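Local structure of N-acetylmuramoyl-L-alanine amidase (Mycobacteroides abscessus, 7AGL) at residues A[146-151]-A[204-209]. The protein probably cleaves the amide bond between N-acetylmuramic acid and L-alanine in peptidoglycan, as a zinc-dependent amidase of the cell wall. Residues are numbered along the deposited sequence; the frame is centred on the assembly and turned at random.
Sequences QAAGLT and AQAVVQ
Ala148 and Ala206 meet methyl to methyl: the two CB atoms lie 3.6 Å apart and the CA atoms 5.8 Å, a separation that small residues on both sides allow. A second apolar touch comes from Leu150. Its CB is directed toward 204-209 but stays too far from Ala206 to touch. CG, anti to the carbonyl carbon (chi1 -58°), is still 4.7 Å from Ala206 CB; CD1 makes the touch, 4.0 Å from Ala206 CB, whereas CD2 remains 5.5 Å from Ala206 CB. The Leu150 side chain also packs on Leu145 and Phe117. The Ala206 methyl is therefore shared by Ala148 and Leu150, and Leu145 also packs against this alanine, consistent with its burial. On the more exposed side, Gln209 runs extended beyond CG and brings OE1 to 3.8 Å from Ala148 CB, a van der Waals approach.

The loop reaches this position through a sharp helix end. Gly149 N donates a hydrogen bond to Gln146 O (3.0 Å), one of two bonds back into the last turn that, with the positive phi of 96°, mark a Schellman motif. Beyond it, Thr151 is hydrogen-bonded to Phe117 through the backbone. With 117 Å² buried, the contact is a small apolar join between the Schellman-capped C-terminal end of helix 132-147 and the flank of helix 197-215, in an alpha/beta fold built on a mixed six-stranded sheet.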
ATOM      1  N   GLN A 146      -6.935 -13.183  -0.289  1.00 26.67           N
ATOM      2  CA  GLN A 146      -6.807 -14.630  -0.157  1.00 28.80           C
ATOM      3  C   GLN A 146      -7.830 -15.359  -1.021  1.00 32.76           C
ATOM      4  O   GLN A 146      -7.524 -16.413  -1.595  1.00 34.79           O
ATOM      5  CB  GLN A 146      -6.941 -15.044   1.310  1.00 25.76           C
ATOM      6  CG  GLN A 146      -6.756 -16.543   1.505  1.00 31.08           C
ATOM      7  CD  GLN A 146      -6.530 -16.919   2.954  1.00 40.44           C
ATOM      8  OE1 GLN A 146      -6.998 -16.237   3.865  1.00 43.21           O
ATOM      9  NE2 GLN A 146      -5.792 -18.001   3.174  1.00 37.90           N
ATOM     10  N   ALA A 147      -9.046 -14.814  -1.130  1.00 30.02           N
ATOM     11  CA  ALA A 147     -10.056 -15.436  -1.981  1.00 35.27           C
ATOM     12  C   ALA A 147      -9.640 -15.413  -3.447  1.00 37.61           C
ATOM     13  O   ALA A 147     -10.017 -16.314  -4.207  1.00 38.34           O
ATOM     14  CB  ALA A 147     -11.403 -14.740  -1.791  1.00 36.27           C
ATOM     15  N   ALA A 148      -8.858 -14.403  -3.855  1.00 31.27           N
ATOM     16  CA  ALA A 148      -8.299 -14.300  -5.200  1.00 28.26           C
ATOM     17  C   ALA A 148      -7.168 -15.293  -5.455  1.00 35.13           C
ATOM     18  O   ALA A 148      -6.646 -15.333  -6.579  1.00 37.25           O
ATOM     19  CB  ALA A 148      -7.801 -12.868  -5.454  1.00 30.32           C
ATOM     20  N   GLY A 149      -6.779 -16.094  -4.461  1.00 31.05           N
ATOM     21  CA  GLY A 149      -5.721 -17.069  -4.612  1.00 30.83           C
ATOM     22  C   GLY A 149      -4.350 -16.624  -4.144  1.00 32.67           C
ATOM     23  O   GLY A 149      -3.392 -17.402  -4.269  1.00 34.75           O
ATOM     24  N   LEU A 150      -4.225 -15.407  -3.615  1.00 27.08           N
ATOM     25  CA  LEU A 150      -2.974 -14.960  -3.016  1.00 27.74           C
ATOM     26  C   LEU A 150      -2.770 -15.619  -1.650  1.00 28.37           C
ATOM     27  O   LEU A 150      -3.721 -15.998  -0.963  1.00 27.71           O
ATOM     28  CB  LEU A 150      -2.964 -13.435  -2.885  1.00 24.90           C
ATOM     29  CG  LEU A 150      -3.142 -12.709  -4.225  1.00 27.43           C
ATOM     30  CD1 LEU A 150      -3.056 -11.219  -4.039  1.00 24.93           C
ATOM     31  CD2 LEU A 150      -2.132 -13.208  -5.283  1.00 30.67           C
ATOM     32  N   THR A 151      -1.512 -15.779  -1.272  1.00 24.81           N
ATOM     33  CA  THR A 151      -1.132 -16.474  -0.047  1.00 25.49           C
ATOM     34  C   THR A 151      -0.880 -15.467   1.060  1.00 24.71           C
ATOM     35  O   THR A 151      -0.079 -14.547   0.862  1.00 22.88           O
ATOM     36  CB  THR A 151       0.138 -17.289  -0.273  1.00 30.46           C
ATOM     37  OG1 THR A 151      -0.072 -18.231  -1.325  1.00 34.96           O
ATOM     38  CG2 THR A 151       0.545 -18.034   0.990  1.00 32.40           C
ATOM     39  N   ALA A 204      -3.376  -6.407  -8.982  1.00 23.98           N
ATOM     40  CA  ALA A 204      -4.243  -5.234  -9.027  1.00 22.41           C
ATOM     41  C   ALA A 204      -5.709  -5.638  -8.956  1.00 23.29           C
ATOM     42  O   ALA A 204      -6.491  -5.007  -8.237  1.00 24.76           O
ATOM     43  CB  ALA A 204      -3.966  -4.419 -10.297  1.00 21.28           C
ATOM     44  N   GLN A 205      -6.102  -6.672  -9.715  1.00 21.29           N
ATOM     45  CA  GLN A 205      -7.495  -7.125  -9.700  1.00 22.88           C
ATOM     46  C   GLN A 205      -7.916  -7.523  -8.298  1.00 27.22           C
ATOM     47  O   GLN A 205      -9.045  -7.238  -7.872  1.00 25.54           O
ATOM     48  CB  GLN A 205      -7.676  -8.305 -10.649  1.00 24.87           C
ATOM     49  CG  GLN A 205      -7.528  -7.948 -12.097  1.00 32.31           C
ATOM     50  CD  GLN A 205      -7.660  -9.166 -12.971  1.00 45.52           C
ATOM     51  OE1 GLN A 205      -8.645  -9.912 -12.869  1.00 53.18           O
ATOM     52  NE2 GLN A 205      -6.662  -9.399 -13.822  1.00 46.47           N
ATOM     53  N   ALA A 206      -7.015  -8.182  -7.567  1.00 23.35           N
ATOM     54  CA  ALA A 206      -7.339  -8.646  -6.223  1.00 24.47           C
ATOM     55  C   ALA A 206      -7.521  -7.470  -5.273  1.00 21.61           C
ATOM     56  O   ALA A 206      -8.461  -7.454  -4.475  1.00 25.25           O
ATOM     57  CB  ALA A 206      -6.243  -9.583  -5.716  1.00 25.57           C
ATOM     58  N   VAL A 207      -6.627  -6.476  -5.353  1.00 22.03           N
ATOM     59  CA  VAL A 207      -6.789  -5.265  -4.552  1.00 20.80           C
ATOM     60  C   VAL A 207      -8.109  -4.584  -4.882  1.00 22.92           C
ATOM     61  O   VAL A 207      -8.841  -4.148  -3.980  1.00 23.42           O
ATOM     62  CB  VAL A 207      -5.589  -4.330  -4.772  1.00 21.93           C
ATOM     63  CG1 VAL A 207      -5.832  -2.952  -4.130  1.00 22.61           C
ATOM     64  CG2 VAL A 207      -4.323  -4.990  -4.206  1.00 22.42           C
ATOM     65  N   VAL A 208      -8.437  -4.476  -6.176  1.00 22.41           N
ATOM     66  CA  VAL A 208      -9.702  -3.861  -6.565  1.00 24.66           C
ATOM     67  C   VAL A 208     -10.880  -4.622  -5.960  1.00 23.49           C
ATOM     68  O   VAL A 208     -11.833  -4.012  -5.467  1.00 25.12           O
ATOM     69  CB  VAL A 208      -9.805  -3.763  -8.100  1.00 25.90           C
ATOM     70  CG1 VAL A 208     -11.229  -3.432  -8.525  1.00 26.61           C
ATOM     71  CG2 VAL A 208      -8.842  -2.690  -8.609  1.00 21.85           C
ATOM     72  N   GLN A 209     -10.837  -5.959  -5.983  1.00 27.67           N
ATOM     73  CA  GLN A 209     -11.906  -6.733  -5.349  1.00 28.41           C
ATOM     74  C   GLN A 209     -12.039  -6.388  -3.869  1.00 28.18           C
ATOM     75  O   GLN A 209     -13.153  -6.272  -3.346  1.00 26.33           O
ATOM     76  CB  GLN A 209     -11.661  -8.234  -5.540  1.00 29.21           C
ATOM     77  CG  GLN A 209     -12.015  -8.698  -6.935  1.00 35.33           C
ATOM     78  CD  GLN A 209     -11.495 -10.086  -7.266  1.00 45.30           C
ATOM     79  OE1 GLN A 209     -10.730 -10.684  -6.511  1.00 41.97           O
ATOM     80  NE2 GLN A 209     -11.911 -10.600  -8.413  1.00 52.53           N
TER